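Local coordinates for uncharacterized protein (Enterococcus faecalis, PDB 3CLQ) that is of unknown function but belongs to the AllG family and may act as a subunit of an oxamate carbamoyltransferase, at residues I53-E56 against N57-G60; I118-E121 against T122-N125; N144-S147 against V148-R151; G368-V371 against L372-L375. One frame throughout, in Å; residues are numbered along the deposited sequence.

Interaction 1: I53-E56 against N57-G60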
loop_
_atom_site.group_PDB
_atom_site.type_symbol
_atom_site.label_atom_id
_atom_site.label_comp_id
_atom_site.label_asym_id
_atom_site.label_seq_id
_atom_site.Cartn_x
_atom_site.Cartn_y
_atom_site.Cartn_z
ATOM N N ILE B 53 -7.313 35.696 -9.240
ATOM C CA ILE B 53 -6.914 36.597 -8.163
ATOM C C ILE B 53 -5.693 37.416 -8.586
ATOM O O ILE B 53 -4.667 36.871 -8.976
ATOM C CB ILE B 53 -6.605 35.813 -6.863
ATOM C CG1 ILE B 53 -6.345 36.759 -5.693
ATOM C CG2 ILE B 53 -5.418 34.883 -7.073
ATOM C CD1 ILE B 53 -6.639 36.159 -4.356
ATOM N N THR B 54 -5.802 38.728 -8.525
ATOM C CA THR B 54 -4.637 39.547 -8.813
ATOM C C THR B 54 -3.534 39.271 -7.795
ATOM O O THR B 54 -3.781 38.663 -6.756
ATOM C CB THR B 54 -4.976 41.032 -8.812
ATOM O OG1 THR B 54 -5.588 41.358 -7.564
ATOM C CG2 THR B 54 -5.940 41.342 -9.930
ATOM N N TYR B 55 -2.322 39.716 -8.108
ATOM C CA TYR B 55 -1.179 39.469 -7.251
ATOM C C TYR B 55 -1.324 40.259 -5.960
ATOM O O TYR B 55 -1.144 39.705 -4.877
ATOM C CB TYR B 55 0.122 39.827 -7.964
ATOM C CG TYR B 55 1.337 39.795 -7.069
ATOM C CD1 TYR B 55 1.937 38.593 -6.728
ATOM C CD2 TYR B 55 1.890 40.971 -6.560
ATOM C CE1 TYR B 55 3.052 38.551 -5.906
ATOM C CE2 TYR B 55 3.014 40.943 -5.737
ATOM C CZ TYR B 55 3.592 39.724 -5.416
ATOM O OH TYR B 55 4.705 39.666 -4.604
ATOM N N GLU B 56 -1.665 41.542 -6.070
ATOM C CA GLU B 56 -1.777 42.381 -4.875
ATOM C C GLU B 56 -2.736 41.807 -3.842
ATOM O O GLU B 56 -2.556 42.012 -2.648
ATOM C CB GLU B 56 -2.182 43.829 -5.204
ATOM C CG GLU B 56 -1.178 44.601 -6.034
ATOM C CD GLU B 56 -1.126 44.076 -7.449
ATOM O OE1 GLU B 56 -2.198 43.679 -7.962
ATOM O OE2 GLU B 56 -0.022 44.034 -8.041
ATOM N N ASN B 57 -3.756 41.084 -4.282
ATOM C CA ASN B 57 -4.674 40.513 -3.307
ATOM C C ASN B 57 -4.301 39.111 -2.820
ATOM O O ASN B 57 -4.962 38.572 -1.937
ATOM C CB ASN B 57 -6.122 40.604 -3.787
ATOM C CG ASN B 57 -6.523 42.035 -4.130
ATOM O OD1 ASN B 57 -6.037 42.998 -3.518
ATOM N ND2 ASN B 57 -7.400 42.187 -5.115
HETATM N N MSE B 58 -3.223 38.539 -3.354
HETATM C CA MSE B 58 -2.775 37.203 -2.907
HETATM C C MSE B 58 -2.317 37.243 -1.459
HETATM O O MSE B 58 -2.136 38.307 -0.899
HETATM C CB MSE B 58 -1.659 36.646 -3.784
HETATM C CG MSE B 58 -2.093 36.275 -5.184
HETATM SE SE MSE B 58 -0.559 35.659 -6.250
HETATM C CE MSE B 58 -1.474 35.010 -7.858
ATOM N N CYS B 59 -2.129 36.082 -0.853
ATOM C CA CYS B 59 -1.845 36.029 0.571
ATOM C C CYS B 59 -0.364 35.843 0.818
ATOM O O CYS B 59 0.389 35.556 -0.109
ATOM C CB CYS B 59 -2.618 34.889 1.220
ATOM S SG CYS B 59 -1.940 33.241 0.860
ATOM N N GLY B 60 0.043 36.005 2.073
ATOM C CA GLY B 60 1.424 35.781 2.467
ATOM C C GLY B 60 2.099 34.644 1.711
ATOM O O GLY B 60 2.916 34.883 0.827
#
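The Tyr55 ring is met by the selenium of Met58, a selenomethionine, in a Met-aromatic contact: SE stands 3.9 Å from Tyr55 CD1, on a line through the ring centre tilted 66° from the normal, an oblique approach. In the plane of the ring, at its edge, lies Glu56 OE2. Tyr55 and Met58 cross at about a right angle, and the extended Met58 chain carries CE beyond the selenium, away from the ring and toward Ile53, where it packs 4.0 Å from Ile53 CG2. On the way Met58 CG passes 3.3 Å from Thr54 O. The backbone forms a type I beta turn from Tyr55 to Met58, closed by Met58 N giving a hydrogen bond to Tyr55 O (2.8 Å). On the exposed side, Thr54 and Asn57 run alongside each other. A chi1 of 55° turns OG1 of Thr54 to within 3.2 Å of Asn57 ND2, though the angle is too poor for a hydrogen bond. Ile53 CD1 rests against Asn57 O. The phenol end of Tyr55 is held by Asp83 and Gln67, while Lys63 binds Met58 O. The turn is thus seated between helices 60-73 and 79-87 on the Tyr55 side, with Ile53 and Met58 both reaching His48 on strand 45-48, just before helix 60-73 starts.

Interaction 2: I118-E121 against T122-N125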
loop_
_atom_site.group_PDB
_atom_site.type_symbol
_atom_site.label_atom_id
_atom_site.label_comp_id
_atom_site.label_asym_id
_atom_site.label_seq_id
_atom_site.Cartn_x
_atom_site.Cartn_y
_atom_site.Cartn_z
ATOM N N ILE B 118 -1.001 13.987 -18.380
ATOM C CA ILE B 118 -1.990 12.958 -18.113
ATOM C C ILE B 118 -3.090 13.071 -19.149
ATOM O O ILE B 118 -3.663 14.132 -19.317
ATOM C CB ILE B 118 -2.600 13.147 -16.697
ATOM C CG1 ILE B 118 -1.558 12.888 -15.618
ATOM C CG2 ILE B 118 -3.769 12.213 -16.465
ATOM C CD1 ILE B 118 -2.000 13.376 -14.275
ATOM N N LYS B 119 -3.401 11.993 -19.842
ATOM C CA LYS B 119 -4.282 12.090 -20.991
ATOM C C LYS B 119 -5.446 11.166 -20.768
ATOM O O LYS B 119 -5.254 10.060 -20.313
ATOM C CB LYS B 119 -3.527 11.687 -22.255
ATOM C CG LYS B 119 -4.215 11.999 -23.561
ATOM C CD LYS B 119 -3.241 11.756 -24.724
ATOM C CE LYS B 119 -3.830 10.830 -25.817
ATOM N NZ LYS B 119 -3.945 9.396 -25.336
ATOM N N ASN B 120 -6.657 11.616 -21.072
ATOM C CA ASN B 120 -7.819 10.766 -20.893
ATOM C C ASN B 120 -7.962 9.704 -21.994
ATOM O O ASN B 120 -8.249 10.030 -23.147
ATOM C CB ASN B 120 -9.069 11.621 -20.837
ATOM C CG ASN B 120 -10.242 10.889 -20.217
ATOM O OD1 ASN B 120 -10.305 9.653 -20.227
ATOM N ND2 ASN B 120 -11.191 11.655 -19.671
ATOM N N GLU B 121 -7.793 8.433 -21.632
ATOM C CA GLU B 121 -7.875 7.345 -22.611
ATOM C C GLU B 121 -9.279 7.231 -23.211
ATOM O O GLU B 121 -9.448 6.747 -24.334
ATOM C CB GLU B 121 -7.459 6.004 -21.999
ATOM C CG GLU B 121 -7.316 4.861 -23.001
ATOM C CD GLU B 121 -7.036 3.487 -22.345
ATOM O OE1 GLU B 121 -7.998 2.764 -21.968
ATOM O OE2 GLU B 121 -5.850 3.110 -22.221
ATOM N N THR B 122 -10.291 7.669 -22.472
ATOM C CA THR B 122 -11.644 7.517 -22.963
ATOM C C THR B 122 -12.062 8.725 -23.799
ATOM O O THR B 122 -12.652 8.569 -24.872
ATOM C CB THR B 122 -12.629 7.318 -21.799
ATOM O OG1 THR B 122 -12.161 6.272 -20.958
ATOM C CG2 THR B 122 -14.019 6.951 -22.306
ATOM N N TYR B 123 -11.741 9.921 -23.315
ATOM C CA TYR B 123 -12.354 11.151 -23.829
ATOM C C TYR B 123 -11.317 12.077 -24.471
ATOM O O TYR B 123 -11.646 13.102 -25.094
ATOM C CB TYR B 123 -13.172 11.844 -22.712
ATOM C CG TYR B 123 -14.402 11.025 -22.348
ATOM C CD1 TYR B 123 -15.399 10.815 -23.306
ATOM C CD2 TYR B 123 -14.555 10.418 -21.080
ATOM C CE1 TYR B 123 -16.524 10.039 -23.040
ATOM C CE2 TYR B 123 -15.699 9.624 -20.790
ATOM C CZ TYR B 123 -16.681 9.437 -21.802
ATOM O OH TYR B 123 -17.841 8.687 -21.640
ATOM N N GLY B 124 -10.057 11.704 -24.298
ATOM C CA GLY B 124 -8.979 12.319 -25.028
ATOM C C GLY B 124 -8.556 13.705 -24.622
ATOM O O GLY B 124 -7.853 14.381 -25.383
ATOM N N ASN B 125 -8.977 14.155 -23.447
ATOM C CA ASN B 125 -8.521 15.447 -22.960
ATOM C C ASN B 125 -7.312 15.264 -22.055
ATOM O O ASN B 125 -7.101 14.194 -21.485
ATOM C CB ASN B 125 -9.634 16.197 -22.243
ATOM C CG ASN B 125 -10.062 15.504 -20.963
ATOM O OD1 ASN B 125 -10.707 14.449 -21.007
ATOM N ND2 ASN B 125 -9.711 16.092 -19.806
#
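Asn120 reaches across the bend to Thr122, Tyr123, Gly124 and Asn125, and its buried amide is the tight part of this hairpin loop. With CG anti to the backbone N (chi1 -161°), OD1 reaches forward over the bend and accepts from Thr122 N at 3.0 Å, an Asx turn, and more weakly from Tyr123 N. Lys25 N is a third donor to the same oxygen. The other end of the amide gives ND2 to Asn125 OD1 (3.1 Å), the two amide planes 65° apart, and also bonds Ser24 OG. ND2 also sits in the plane of the Tyr123 ring, at its edge, with amide and ring nearly perpendicular. The backbone is tied as firmly: Asn120 N to Asn125 O is 2.6 Å, and Gly124 N returns to Asn120 O at 2.7 Å. On the looser, solvent side Lys119 and Glu121 are exposed, and their side chains touch the far segment little; Glu121 forms a salt bridge with Lys25. The loop joins antiparallel strands 114-120 and 126-130. Helix 234-247 packs against Asn120 and Asn125, helix 6-23 lies against Tyr123, and strand 26-33 runs next to 114-120.

Interaction 3: N144-S147 against V148-R151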
loop_
_atom_site.group_PDB
_atom_site.type_symbol
_atom_site.label_atom_id
_atom_site.label_comp_id
_atom_site.label_asym_id
_atom_site.label_seq_id
_atom_site.Cartn_x
_atom_site.Cartn_y
_atom_site.Cartn_z
ATOM N N ASN B 144 11.301 30.333 0.084
ATOM C CA ASN B 144 12.179 30.706 -1.045
ATOM C C ASN B 144 13.618 31.068 -0.697
ATOM O O ASN B 144 14.118 32.086 -1.136
ATOM C CB ASN B 144 11.545 31.796 -1.928
ATOM C CG ASN B 144 10.793 32.840 -1.121
ATOM O OD1 ASN B 144 11.319 33.408 -0.172
ATOM N ND2 ASN B 144 9.560 33.102 -1.505
ATOM N N ASP B 145 14.274 30.221 0.090
ATOM C CA ASP B 145 15.720 30.282 0.286
ATOM C C ASP B 145 16.477 30.034 -1.005
ATOM O O ASP B 145 15.895 29.672 -2.031
ATOM C CB ASP B 145 16.155 29.164 1.223
ATOM C CG ASP B 145 15.721 29.390 2.629
ATOM O OD1 ASP B 145 16.053 30.454 3.193
ATOM O OD2 ASP B 145 15.058 28.491 3.174
ATOM N N GLN B 146 17.794 30.183 -0.930
ATOM C CA GLN B 146 18.664 29.582 -1.908
ATOM C C GLN B 146 18.348 28.078 -1.952
ATOM O O GLN B 146 18.126 27.508 -3.029
ATOM C CB GLN B 146 20.127 29.810 -1.534
ATOM C CG GLN B 146 20.968 30.462 -2.634
ATOM C CD GLN B 146 20.515 30.087 -4.051
ATOM O OE1 GLN B 146 20.151 30.956 -4.856
ATOM N NE2 GLN B 146 20.543 28.792 -4.356
ATOM N N SER B 147 18.277 27.420 -0.800
ATOM C CA SER B 147 18.084 25.971 -0.854
ATOM C C SER B 147 16.922 25.588 -1.779
ATOM O O SER B 147 17.086 24.749 -2.668
ATOM C CB SER B 147 18.003 25.319 0.535
ATOM O OG SER B 147 16.995 25.868 1.349
ATOM N N VAL B 148 15.763 26.215 -1.597
ATOM C CA VAL B 148 14.585 25.933 -2.432
ATOM C C VAL B 148 14.783 26.179 -3.927
ATOM O O VAL B 148 14.342 25.385 -4.761
ATOM C CB VAL B 148 13.366 26.768 -2.003
ATOM C CG1 VAL B 148 12.289 26.750 -3.085
ATOM C CG2 VAL B 148 12.821 26.263 -0.682
ATOM N N VAL B 149 15.415 27.289 -4.285
ATOM C CA VAL B 149 15.640 27.527 -5.708
ATOM C C VAL B 149 16.617 26.506 -6.314
ATOM O O VAL B 149 16.410 26.058 -7.437
ATOM C CB VAL B 149 16.036 28.975 -6.014
ATOM C CG1 VAL B 149 17.146 29.419 -5.105
ATOM C CG2 VAL B 149 16.434 29.115 -7.475
ATOM N N ASP B 150 17.649 26.123 -5.559
ATOM C CA ASP B 150 18.532 25.026 -5.957
ATOM C C ASP B 150 17.771 23.723 -6.265
ATOM O O ASP B 150 17.962 23.127 -7.326
ATOM C CB ASP B 150 19.565 24.735 -4.872
ATOM C CG ASP B 150 20.469 25.899 -4.597
ATOM O OD1 ASP B 150 20.948 26.550 -5.548
ATOM O OD2 ASP B 150 20.716 26.168 -3.408
ATOM N N ARG B 151 16.936 23.267 -5.337
ATOM C CA ARG B 151 16.160 22.054 -5.574
ATOM C C ARG B 151 15.250 22.153 -6.798
ATOM O O ARG B 151 15.101 21.186 -7.547
ATOM C CB ARG B 151 15.316 21.693 -4.370
ATOM C CG ARG B 151 14.473 20.424 -4.587
ATOM C CD ARG B 151 13.846 20.050 -3.286
ATOM N NE ARG B 151 14.711 20.563 -2.234
ATOM C CZ ARG B 151 15.218 19.841 -1.241
ATOM N NH1 ARG B 151 14.921 18.544 -1.114
ATOM N NH2 ARG B 151 16.004 20.435 -0.353
#
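Asp150 N points straight at Gln146 O, 2.9 Å with an N-H...O angle of 179°, and with Arg151 N to Ser147 O (3.1 Å) and a weak Val149 N to Asp145 O it forms the first turn of helix 146-168. Asp145 holds the N-cap position, but its side chain makes no capping bond. Among the side chains, Gln146 and Asp150 meet one turn apart, crossing at about a right angle. Both chi1 (-126°) and chi2 (-32°) of Gln146 are far from staggered values, and its amide leans forward toward the Asp150 carboxylate; NE2 is 2.6 Å from Asp150 OD1, too crowded a placing to be relied on. The other half of that amide, OE1, touches Val149 CG1 at 3.4 Å. The first torsion of Val149 turns this methyl back toward the preceding turn, where it also lies against Asp145 O. Val148 packs instead on the buried side, its CB 4.2 Å from Asn144 CA. This helix start lies near the surface: Val148 meets Leu139, Arg151 meets Leu135, and Asp145 and Ser147 touch Lys137, all in the loop leading in, while Asn144 makes a weak bond to Gly64 of helix 60-73.

Interaction 4: G368-V371 against L372-L375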
loop_
_atom_site.group_PDB
_atom_site.type_symbol
_atom_site.label_atom_id
_atom_site.label_comp_id
_atom_site.label_asym_id
_atom_site.label_seq_id
_atom_site.Cartn_x
_atom_site.Cartn_y
_atom_site.Cartn_z
ATOM N N GLY B 368 -20.037 13.053 -8.227
ATOM C CA GLY B 368 -20.900 14.016 -8.873
ATOM C C GLY B 368 -21.680 14.814 -7.862
ATOM O O GLY B 368 -22.895 14.647 -7.732
ATOM N N ILE B 369 -20.952 15.663 -7.138
ATOM C CA ILE B 369 -21.529 16.646 -6.233
ATOM C C ILE B 369 -22.489 17.510 -6.997
ATOM O O ILE B 369 -22.089 18.207 -7.933
ATOM C CB ILE B 369 -20.465 17.592 -5.649
ATOM C CG1 ILE B 369 -19.513 16.802 -4.742
ATOM C CG2 ILE B 369 -21.141 18.664 -4.861
ATOM C CD1 ILE B 369 -18.119 17.360 -4.647
ATOM N N ASP B 370 -23.747 17.464 -6.586
ATOM C CA ASP B 370 -24.817 18.083 -7.308
ATOM C C ASP B 370 -25.288 19.319 -6.547
ATOM O O ASP B 370 -25.829 19.227 -5.433
ATOM C CB ASP B 370 -25.944 17.072 -7.472
ATOM C CG ASP B 370 -27.210 17.685 -8.028
ATOM O OD1 ASP B 370 -28.052 16.916 -8.534
ATOM O OD2 ASP B 370 -27.379 18.933 -7.968
ATOM N N VAL B 371 -25.080 20.476 -7.171
ATOM C CA VAL B 371 -25.470 21.755 -6.620
ATOM C C VAL B 371 -26.848 21.728 -5.965
ATOM O O VAL B 371 -27.033 22.216 -4.857
ATOM C CB VAL B 371 -25.469 22.820 -7.719
ATOM C CG1 VAL B 371 -26.483 23.900 -7.392
ATOM C CG2 VAL B 371 -24.094 23.414 -7.868
ATOM N N LEU B 372 -27.810 21.147 -6.665
ATOM C CA LEU B 372 -29.201 21.150 -6.237
ATOM C C LEU B 372 -29.379 20.388 -4.921
ATOM O O LEU B 372 -30.106 20.812 -4.031
ATOM C CB LEU B 372 -30.038 20.496 -7.337
ATOM C CG LEU B 372 -31.501 20.842 -7.605
ATOM C CD1 LEU B 372 -31.668 22.285 -8.033
ATOM C CD2 LEU B 372 -32.024 19.922 -8.695
ATOM N N LYS B 373 -28.708 19.253 -4.793
ATOM C CA LYS B 373 -28.847 18.469 -3.580
ATOM C C LYS B 373 -28.074 19.080 -2.410
ATOM O O LYS B 373 -28.475 18.930 -1.250
ATOM C CB LYS B 373 -28.431 17.013 -3.809
ATOM C CG LYS B 373 -29.211 16.299 -4.916
ATOM C CD LYS B 373 -28.772 14.850 -5.040
ATOM C CE LYS B 373 -29.324 14.209 -6.299
ATOM N NZ LYS B 373 -28.565 12.985 -6.624
ATOM N N VAL B 374 -26.978 19.777 -2.691
ATOM C CA VAL B 374 -26.280 20.445 -1.612
ATOM C C VAL B 374 -27.286 21.385 -0.948
ATOM O O VAL B 374 -27.364 21.477 0.274
ATOM C CB VAL B 374 -25.032 21.208 -2.109
ATOM C CG1 VAL B 374 -24.368 21.956 -0.955
ATOM C CG2 VAL B 374 -24.041 20.240 -2.764
ATOM N N LEU B 375 -28.101 22.034 -1.773
ATOM C CA LEU B 375 -29.041 23.039 -1.328
ATOM C C LEU B 375 -30.232 22.482 -0.569
ATOM O O LEU B 375 -30.666 23.059 0.436
ATOM C CB LEU B 375 -29.538 23.843 -2.527
ATOM C CG LEU B 375 -29.277 25.351 -2.588
ATOM C CD1 LEU B 375 -27.953 25.744 -1.928
ATOM C CD2 LEU B 375 -29.325 25.813 -4.036
#
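Asp370 OD2 is gripped by Leu372 N at 2.6 Å, approached nearly along the carboxylate C-O axis, more weakly by Lys373 N at 3.5 Å, and by the hydroxyl of Thr255. The carboxylate is put there by its first torsion: with chi1 at 171° CG points away from the backbone N, which swings the group over the helix start. It runs alongside Leu372, whose CB is 3.1 Å from OD2. The main-chain oxygen of the same residue works too, taking a good bond from Val374 N (3.0 Å) and a weak one from Lys373 N. The next bond up, Leu375 N to Val371 O, is longer at 3.3 Å. The extended Lys373 chain crosses Asp370 at about a right angle, its CE 3.7 Å from OD1; NZ stops short of a salt bridge and goes to Thr348 O weakly. Amide groups at a helix start would tend to stabilise the negative carboxylate. On the apolar side, Val374 CG2 packs 3.9 Å from Ile369 CG2, with Ile347 against both residues. Val371, Leu372 and Leu375 lie against helix 407-419. The whole is an N-cap with an aspartate Asx turn, at the strand-to-helix junction where strand 363-369 gives way to helix 371-377.

The four contacts follow one another along the chain, none nested in or crossing another. Interaction 1 turns the chain after strand 45-48 and leads into helix 60-73. Interaction 2 closes the hairpin between strands 114-120 and 126-130, about 33 Å from interaction 1 between centres and across the middle of the chain from it. Interaction 3 then starts helix 146-168; its nearest atoms come within about 7 Å of interaction 1. Much later, interaction 4 joins strand 363-369 to helix 371-377, about 43 Å from interaction 3 between centres, on the opposite side of the chain's centre.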